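Local coordinates for CRISPR-associated protein, Cse1 family (Acidimicrobium ferrooxidans, PDB 4H3T), which probably serves as the large Cse1 (CasA) subunit of a type I-E CRISPR Cascade complex, taking part in recognition of invading DNA, at residues A[460-465]-A[495-500]; A[357-362]-A[470-475]; A[422-427]-A[445-450]. The protein carries 1 engineered substitution. All coordinates share one frame; numbering follows the deposited sequence. Where two conformers were deposited one is given.

All three contacts draw on the long helix 445-473, each at a different level. Contact 3 uses its first turn, contact 1 a stretch further along and contact 2 its C-terminal end. Between centres, contacts 2 and 3 lie about 41 Å apart, while contact 1 is about 23 Å from contact 2 and about 21 Å from contact 3. Along the chain, contact 3 is nested inside the loop that contact 2 closes, and contact 1 crosses contact 2. Contacts 1 and 3 belong to the C-terminal helical bundle, whereas contact 2 ties the helix to strand 359-370 of the three-stranded antiparallel sheet. One helix thus links its bundle neighbour, the bundle's far end and the sheet.

Contact 1: residues A[460-465]-A[495-500]; sequences YGRLDA and ARDLAS
R462 of helix 445-473, in one of its two deposited conformers, meets D497 of helix 481-504 in a salt bridge, with NH2 donating to OD2 over 2.8 Å. The N-H...O angle of 148° leaves the bond somewhat bent. NH2 meets OD2 on its anti side, and the guanidinium and carboxylate planes stand 66° apart; with NH1 3.9 Å from OD2, this is a monodentate bridge through NH2 alone, not the coplanar bidentate pairing. In the same conformer, NH1 of R462 lies 3.8 Å from CD2 of L498 in an oblique approach, the two side chains running past each other in opposite directions. The two helices follow one another in the chain and form a helical hairpin within the C-terminal four-helix bundle characteristic of Cse1 proteins; the ion pair bridges them on the outer side, where both charged residues are exposed. R462 arrives there through bends at chi2 and chi3, while chi1 of D497 (-174°, CG anti to the backbone N) swings its carboxylate toward the guanidinium. Further in, R462 also rests on V494, and L498, buried, packs against E458 and I459. Deeper still, L463 packs against L490, V491 and V494, and A495 meets I459.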
loop_
_atom_site.group_PDB
_atom_site.type_symbol
_atom_site.label_atom_id
_atom_site.label_comp_id
_atom_site.label_asym_id
_atom_site.label_seq_id
_atom_site.Cartn_x
_atom_site.Cartn_y
_atom_site.Cartn_z
ATOM N N TYR A 460 -18.266 12.622 2.037
ATOM C CA TYR A 460 -17.287 11.729 1.397
ATOM C C TYR A 460 -17.706 10.254 1.544
ATOM O O TYR A 460 -17.568 9.487 0.588
ATOM C CB TYR A 460 -15.870 11.965 1.974
ATOM C CG TYR A 460 -15.258 13.230 1.442
ATOM C CD1 TYR A 460 -15.045 13.396 0.080
ATOM C CD2 TYR A 460 -14.760 14.211 2.300
ATOM C CE1 TYR A 460 -14.326 14.474 -0.417
ATOM C CE2 TYR A 460 -14.135 15.362 1.792
ATOM C CZ TYR A 460 -13.953 15.488 0.418
ATOM O OH TYR A 460 -13.236 16.442 -0.215
ATOM N N GLY A 461 -18.261 9.875 2.711
ATOM C CA GLY A 461 -18.689 8.498 2.925
ATOM C C GLY A 461 -19.812 8.150 1.953
ATOM O O GLY A 461 -19.808 7.092 1.358
ATOM N N ARG A 462 -20.762 9.090 1.757
ATOM C CA ARG A 462 -21.871 8.936 0.811
ATOM C C ARG A 462 -21.417 8.927 -0.644
ATOM O O ARG A 462 -22.069 8.303 -1.461
ATOM C CB ARG A 462 -22.882 10.068 1.006
ATOM C CG ARG A 462 -23.693 9.876 2.290
ATOM C CD ARG A 462 -24.931 9.024 2.054
ATOM N NE ARG A 462 -25.959 9.815 1.355
ATOM C CZ ARG A 462 -26.764 10.707 1.927
ATOM N NH1 ARG A 462 -26.720 10.914 3.240
ATOM N NH2 ARG A 462 -27.607 11.412 1.191
ATOM N N LEU A 463 -20.309 9.589 -0.981
ATOM C CA LEU A 463 -19.829 9.648 -2.383
ATOM C C LEU A 463 -18.861 8.529 -2.700
ATOM O O LEU A 463 -18.456 8.398 -3.864
ATOM C CB LEU A 463 -19.170 11.030 -2.660
ATOM C CG LEU A 463 -20.103 12.218 -2.635
ATOM C CD1 LEU A 463 -19.339 13.496 -2.892
ATOM C CD2 LEU A 463 -21.274 12.068 -3.657
ATOM N N ASP A 464 -18.555 7.658 -1.725
ATOM C CA ASP A 464 -17.553 6.638 -1.972
ATOM C C ASP A 464 -18.007 5.636 -3.058
ATOM O O ASP A 464 -17.302 5.490 -4.053
ATOM C CB ASP A 464 -17.161 5.920 -0.675
ATOM C CG ASP A 464 -16.087 4.856 -0.831
ATOM O OD1 ASP A 464 -14.946 5.192 -1.265
ATOM O OD2 ASP A 464 -16.385 3.716 -0.619
ATOM N N ALA A 465 -19.135 4.969 -2.885
ATOM C CA ALA A 465 -19.579 3.963 -3.872
ATOM C C ALA A 465 -19.945 4.638 -5.218
ATOM O O ALA A 465 -19.399 4.217 -6.252
ATOM C CB ALA A 465 -20.741 3.133 -3.306
ATOM N N ALA A 495 -25.443 16.449 -1.754
ATOM C CA ALA A 495 -25.155 17.618 -0.902
ATOM C C ALA A 495 -26.431 18.309 -0.435
ATOM O O ALA A 495 -26.527 18.653 0.742
ATOM C CB ALA A 495 -24.239 18.613 -1.636
ATOM N N ARG A 496 -27.458 18.401 -1.299
ATOM C CA ARG A 496 -28.743 19.016 -0.890
ATOM C C ARG A 496 -29.521 18.135 0.087
ATOM O O ARG A 496 -30.201 18.657 0.949
ATOM C CB ARG A 496 -29.592 19.321 -2.129
ATOM C CG ARG A 496 -28.997 20.511 -2.894
ATOM C CD ARG A 496 -29.664 20.727 -4.276
ATOM N NE ARG A 496 -29.934 22.153 -4.510
ATOM C CZ ARG A 496 -31.096 22.788 -4.289
ATOM N NH1 ARG A 496 -32.153 22.127 -3.816
ATOM N NH2 ARG A 496 -31.210 24.089 -4.549
ATOM N N ASP A 497 -29.437 16.820 -0.030
ATOM C CA ASP A 497 -30.072 15.930 0.945
ATOM C C ASP A 497 -29.463 16.124 2.346
ATOM O O ASP A 497 -30.183 16.202 3.356
ATOM C CB ASP A 497 -29.899 14.471 0.513
ATOM C CG ASP A 497 -30.649 13.499 1.380
ATOM O OD1 ASP A 497 -31.888 13.597 1.438
ATOM O OD2 ASP A 497 -29.995 12.658 2.027
ATOM N N LEU A 498 -28.116 16.178 2.416
ATOM C CA LEU A 498 -27.472 16.418 3.697
ATOM C C LEU A 498 -27.797 17.794 4.221
ATOM O O LEU A 498 -28.062 17.943 5.410
ATOM C CB LEU A 498 -25.920 16.258 3.572
ATOM C CG LEU A 498 -25.435 14.829 3.538
ATOM C CD1 LEU A 498 -23.947 14.790 3.174
ATOM C CD2 LEU A 498 -25.653 14.146 4.900
ATOM N N ALA A 499 -27.806 18.803 3.345
ATOM C CA ALA A 499 -28.120 20.171 3.784
ATOM C C ALA A 499 -29.561 20.262 4.333
ATOM O O ALA A 499 -29.780 20.807 5.407
ATOM C CB ALA A 499 -27.948 21.156 2.617
ATOM N N SER A 500 -30.532 19.620 3.648
ATOM C CA SER A 500 -31.930 19.606 4.117
ATOM C C SER A 500 -32.068 18.935 5.486
ATOM O O SER A 500 -32.763 19.471 6.357
ATOM C CB SER A 500 -32.850 18.923 3.113
ATOM O OG SER A 500 -32.962 19.826 2.028
#

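Contact 2: residues A[357-362]-A[470-475]; sequences IALVSL and FLTGLA
L359 gives the most surface to this contact, pressing one methyl, CD2, against the end of helix 445-473, where it meets T472 and A475. CD2 lies 3.9 Å from CG2 of T472, the two side chains crossing at about a right angle, and stands equally close to the T472 backbone O. The same methyl reaches to within 4.3 Å of CB of A475. T472 and A475 are three residues apart and present their methyls to the same branch of the leucine; the turn that brings them together carries a bond from A475 N to T472 O of 3.3 Å. A475 also meets the backbone before the strand, its CB 4.3 Å from O of A358. L359 begins strand 359-370, the middle strand of a three-stranded antiparallel sheet: on one side V360 and L362 pair with T386 and L384 of strand 375-387, and on the other S361 pairs with V206. The contact therefore joins the start of the central strand to the C-terminal end of helix 445-473, a surface touch between sheet and helical bundle held by methyl contacts, two of them against backbone carbonyl oxygens, with no hydrogen bond between the two segments. T472 can offer its methyl because its hydroxyl is turned back: OG1 lies beside the backbone N (chi1 -68°) and bonds to O of R468 one turn earlier, leaving CG2 for the leucine. Behind this outer layer, L471 packs on L384 and V390, and L474 on V390, V401 and A402.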
loop_
_atom_site.group_PDB
_atom_site.type_symbol
_atom_site.label_atom_id
_atom_site.label_comp_id
_atom_site.label_asym_id
_atom_site.label_seq_id
_atom_site.Cartn_x
_atom_site.Cartn_y
_atom_site.Cartn_z
ATOM N N ILE A 357 -6.632 -5.176 -21.775
ATOM C CA ILE A 357 -6.824 -4.821 -20.366
ATOM C C ILE A 357 -7.494 -3.462 -20.308
ATOM O O ILE A 357 -6.930 -2.504 -20.789
ATOM C CB ILE A 357 -5.468 -4.806 -19.591
ATOM C CG1 ILE A 357 -4.664 -6.120 -19.763
ATOM C CG2 ILE A 357 -5.693 -4.569 -18.112
ATOM C CD1 ILE A 357 -3.155 -5.857 -19.764
ATOM N N ALA A 358 -8.670 -3.372 -19.714
ATOM C CA ALA A 358 -9.375 -2.106 -19.582
ATOM C C ALA A 358 -9.225 -1.495 -18.178
ATOM O O ALA A 358 -9.142 -0.250 -18.044
ATOM C CB ALA A 358 -10.843 -2.323 -19.897
ATOM N N LEU A 359 -9.214 -2.355 -17.127
ATOM C CA LEU A 359 -9.128 -1.954 -15.740
ATOM C C LEU A 359 -8.167 -2.807 -14.969
ATOM O O LEU A 359 -7.903 -3.956 -15.326
ATOM C CB LEU A 359 -10.481 -2.090 -15.016
ATOM C CG LEU A 359 -11.667 -1.345 -15.633
ATOM C CD1 LEU A 359 -12.841 -2.273 -15.770
ATOM C CD2 LEU A 359 -12.051 -0.157 -14.761
ATOM N N VAL A 360 -7.637 -2.207 -13.924
ATOM C CA VAL A 360 -6.803 -2.883 -12.903
ATOM C C VAL A 360 -7.287 -2.406 -11.594
ATOM O O VAL A 360 -7.762 -1.267 -11.477
ATOM C CB VAL A 360 -5.285 -2.689 -13.044
ATOM C CG1 VAL A 360 -4.757 -3.413 -14.279
ATOM C CG2 VAL A 360 -4.897 -1.214 -13.040
ATOM N N SER A 361 -7.091 -3.217 -10.580
ATOM C CA SER A 361 -7.408 -2.818 -9.235
ATOM C C SER A 361 -6.077 -2.411 -8.558
ATOM O O SER A 361 -5.179 -3.259 -8.386
ATOM C CB SER A 361 -8.086 -3.986 -8.542
ATOM O OG SER A 361 -8.203 -3.710 -7.162
ATOM N N LEU A 362 -5.949 -1.136 -8.169
ATOM C CA LEU A 362 -4.710 -0.660 -7.590
ATOM C C LEU A 362 -4.736 -0.873 -6.103
ATOM O O LEU A 362 -5.590 -0.331 -5.437
ATOM C CB LEU A 362 -4.494 0.834 -7.900
ATOM C CG LEU A 362 -4.358 1.202 -9.344
ATOM C CD1 LEU A 362 -4.128 2.658 -9.463
ATOM C CD2 LEU A 362 -3.208 0.378 -10.054
ATOM N N PHE A 470 -18.371 5.793 -10.954
ATOM C CA PHE A 470 -18.059 6.820 -11.943
ATOM C C PHE A 470 -16.660 6.576 -12.553
ATOM O O PHE A 470 -16.503 6.575 -13.770
ATOM C CB PHE A 470 -18.142 8.238 -11.264
ATOM C CG PHE A 470 -17.272 9.319 -11.857
ATOM C CD1 PHE A 470 -17.712 10.082 -12.928
ATOM C CD2 PHE A 470 -15.985 9.541 -11.369
ATOM C CE1 PHE A 470 -16.857 11.013 -13.536
ATOM C CE2 PHE A 470 -15.139 10.446 -11.971
ATOM C CZ PHE A 470 -15.577 11.200 -13.040
ATOM N N LEU A 471 -15.652 6.324 -11.695
ATOM C CA LEU A 471 -14.293 6.115 -12.150
ATOM C C LEU A 471 -14.187 4.864 -13.053
ATOM O O LEU A 471 -13.614 4.935 -14.155
ATOM C CB LEU A 471 -13.345 5.990 -10.932
ATOM C CG LEU A 471 -11.865 5.671 -11.253
ATOM C CD1 LEU A 471 -11.242 6.811 -12.016
ATOM C CD2 LEU A 471 -11.023 5.487 -10.039
ATOM N N THR A 472 -14.813 3.745 -12.631
ATOM C CA THR A 472 -14.843 2.503 -13.447
ATOM C C THR A 472 -15.483 2.767 -14.810
ATOM O O THR A 472 -14.987 2.256 -15.825
ATOM C CB THR A 472 -15.564 1.343 -12.681
ATOM O OG1 THR A 472 -14.713 0.999 -11.570
ATOM C CG2 THR A 472 -15.767 0.124 -13.526
ATOM N N GLY A 473 -16.540 3.573 -14.837
ATOM C CA GLY A 473 -17.272 3.878 -16.096
ATOM C C GLY A 473 -16.467 4.656 -17.127
ATOM O O GLY A 473 -16.755 4.570 -18.320
ATOM N N LEU A 474 -15.352 5.291 -16.715
ATOM C CA LEU A 474 -14.528 6.073 -17.648
ATOM C C LEU A 474 -13.751 5.169 -18.613
ATOM O O LEU A 474 -13.361 5.629 -19.666
ATOM C CB LEU A 474 -13.558 7.003 -16.938
ATOM C CG LEU A 474 -14.145 8.021 -16.018
ATOM C CD1 LEU A 474 -13.043 8.908 -15.430
ATOM C CD2 LEU A 474 -15.194 8.886 -16.702
ATOM N N ALA A 475 -13.661 3.890 -18.330
ATOM C CA ALA A 475 -12.996 2.928 -19.200
ATOM C C ALA A 475 -13.614 2.816 -20.605
ATOM O O ALA A 475 -12.901 2.478 -21.563
ATOM C CB ALA A 475 -13.041 1.554 -18.567
#

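Contact 3: residues A[422-427]-A[445-450]; sequences ARYLSY and AALAKA
Y424 lays its ring against the first turn of helix 445-473, with L447 over one face. CG of L447 sits 4.0 Å from the ring centroid, 26° off the normal, a CH-pi contact displaced toward the hydroxyl end. One branch of the leucine, CD2, comes within 3.5 Å of CE1 of Y424, while CD1 lies 3.8 Å from its OH; CG anti to the backbone N (chi1 176°) sets this fork across the tyrosine. Nearer the ring's CB end, CD2 of Y424 approaches CA of A448 obliquely at 3.8 Å, where the small alanine lets the aromatic come near the helix backbone. The opposite face is taken by R423, whose CG stands 3.4 Å above the ring centre, sandwiching the ring between two aliphatic groups. Q510 bonds to the carbonyls of A422 and L425, bracketing the 3-10 turn that carries Y424. A448 also rests on V440 of the preceding loop, and the contact lies at one end of the bundle. With an alanine at Y424, L447 and the R423 methylenes would probably both lose the surface between them, leaving R423 freer to turn. Dispersion and CH-pi forces, not polar bonds, join turn to helix, so close fit matters.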
loop_
_atom_site.group_PDB
_atom_site.type_symbol
_atom_site.label_atom_id
_atom_site.label_comp_id
_atom_site.label_asym_id
_atom_site.label_seq_id
_atom_site.Cartn_x
_atom_site.Cartn_y
_atom_site.Cartn_z
ATOM N N ALA A 422 -24.387 26.413 11.056
ATOM C CA ALA A 422 -25.585 27.196 11.318
ATOM C C ALA A 422 -26.024 27.120 12.776
ATOM O O ALA A 422 -26.446 28.128 13.333
ATOM C CB ALA A 422 -26.741 26.735 10.420
ATOM N N ARG A 423 -25.919 25.968 13.399
ATOM C CA ARG A 423 -26.321 25.859 14.813
ATOM C C ARG A 423 -25.443 26.737 15.779
ATOM O O ARG A 423 -25.856 26.977 16.892
ATOM C CB ARG A 423 -26.348 24.390 15.254
ATOM C CG ARG A 423 -25.090 23.706 15.659
ATOM C CD ARG A 423 -25.281 22.151 15.578
ATOM N NE ARG A 423 -24.934 21.765 14.213
ATOM C CZ ARG A 423 -24.204 20.728 13.823
ATOM N NH1 ARG A 423 -23.888 20.587 12.549
ATOM N NH2 ARG A 423 -23.790 19.813 14.708
ATOM N N TYR A 424 -24.306 27.230 15.335
ATOM C CA TYR A 424 -23.379 28.019 16.156
ATOM C C TYR A 424 -23.327 29.451 15.702
ATOM O O TYR A 424 -22.568 30.230 16.233
ATOM C CB TYR A 424 -21.939 27.412 16.083
ATOM C CG TYR A 424 -21.887 25.952 16.452
ATOM C CD1 TYR A 424 -22.340 25.511 17.691
ATOM C CD2 TYR A 424 -21.513 24.995 15.523
ATOM C CE1 TYR A 424 -22.435 24.158 17.986
ATOM C CE2 TYR A 424 -21.564 23.650 15.819
ATOM C CZ TYR A 424 -21.975 23.236 17.075
ATOM O OH TYR A 424 -22.034 21.907 17.370
ATOM N N LEU A 425 -24.049 29.792 14.650
ATOM C CA LEU A 425 -23.991 31.148 14.140
ATOM C C LEU A 425 -24.712 32.151 15.043
ATOM O O LEU A 425 -25.740 31.829 15.664
ATOM C CB LEU A 425 -24.641 31.167 12.761
ATOM C CG LEU A 425 -24.146 32.168 11.788
ATOM C CD1 LEU A 425 -22.814 31.773 11.248
ATOM C CD2 LEU A 425 -25.156 32.331 10.611
ATOM N N SER A 426 -24.102 33.349 15.137
ATOM C CA SER A 426 -24.599 34.561 15.817
ATOM C C SER A 426 -25.111 35.526 14.791
ATOM O O SER A 426 -24.706 35.444 13.640
ATOM C CB SER A 426 -23.453 35.277 16.582
ATOM O OG SER A 426 -23.276 34.540 17.772
ATOM N N TYR A 427 -25.958 36.478 15.230
ATOM C CA TYR A 427 -26.372 37.648 14.489
ATOM C C TYR A 427 -25.823 38.812 15.330
ATOM O O TYR A 427 -26.392 39.154 16.348
ATOM C CB TYR A 427 -27.874 37.743 14.248
ATOM C CG TYR A 427 -28.199 38.913 13.356
ATOM C CD1 TYR A 427 -28.010 38.833 11.984
ATOM C CD2 TYR A 427 -28.688 40.099 13.881
ATOM C CE1 TYR A 427 -28.326 39.887 11.155
ATOM C CE2 TYR A 427 -28.989 41.180 13.059
ATOM C CZ TYR A 427 -28.825 41.067 11.695
ATOM O OH TYR A 427 -29.124 42.124 10.886
ATOM N N ALA A 445 -15.585 28.995 17.601
ATOM C CA ALA A 445 -14.877 28.746 16.331
ATOM C C ALA A 445 -14.349 27.325 16.226
ATOM O O ALA A 445 -14.488 26.713 15.175
ATOM C CB ALA A 445 -13.720 29.755 16.159
ATOM N N ALA A 446 -13.653 26.810 17.264
ATOM C CA ALA A 446 -13.072 25.469 17.167
ATOM C C ALA A 446 -14.196 24.407 17.051
ATOM O O ALA A 446 -14.064 23.467 16.308
ATOM C CB ALA A 446 -12.124 25.200 18.344
ATOM N N LEU A 447 -15.252 24.541 17.774
ATOM C CA LEU A 447 -16.400 23.609 17.672
ATOM C C LEU A 447 -17.056 23.654 16.292
ATOM O O LEU A 447 -17.350 22.597 15.683
ATOM C CB LEU A 447 -17.423 23.969 18.747
ATOM C CG LEU A 447 -18.770 23.177 18.757
ATOM C CD1 LEU A 447 -18.564 21.647 18.820
ATOM C CD2 LEU A 447 -19.638 23.610 19.942
ATOM N N ALA A 448 -17.319 24.842 15.786
ATOM C CA ALA A 448 -17.912 24.968 14.419
ATOM C C ALA A 448 -17.006 24.374 13.394
ATOM O O ALA A 448 -17.470 23.708 12.473
ATOM C CB ALA A 448 -18.196 26.447 14.111
ATOM N N LYS A 449 -15.682 24.517 13.563
ATOM C CA LYS A 449 -14.753 23.910 12.603
ATOM C C LYS A 449 -14.782 22.404 12.641
ATOM O O LYS A 449 -14.740 21.731 11.592
ATOM C CB LYS A 449 -13.348 24.429 12.883
ATOM C CG LYS A 449 -12.309 23.768 12.020
ATOM C CD LYS A 449 -10.972 24.425 12.227
ATOM C CE LYS A 449 -9.946 23.870 11.256
ATOM N NZ LYS A 449 -8.805 24.817 11.078
ATOM N N ALA A 450 -14.900 21.833 13.838
ATOM C CA ALA A 450 -15.005 20.384 13.959
ATOM C C ALA A 450 -16.359 19.914 13.355
ATOM O O ALA A 450 -16.392 18.920 12.651
ATOM C CB ALA A 450 -14.876 19.970 15.436
#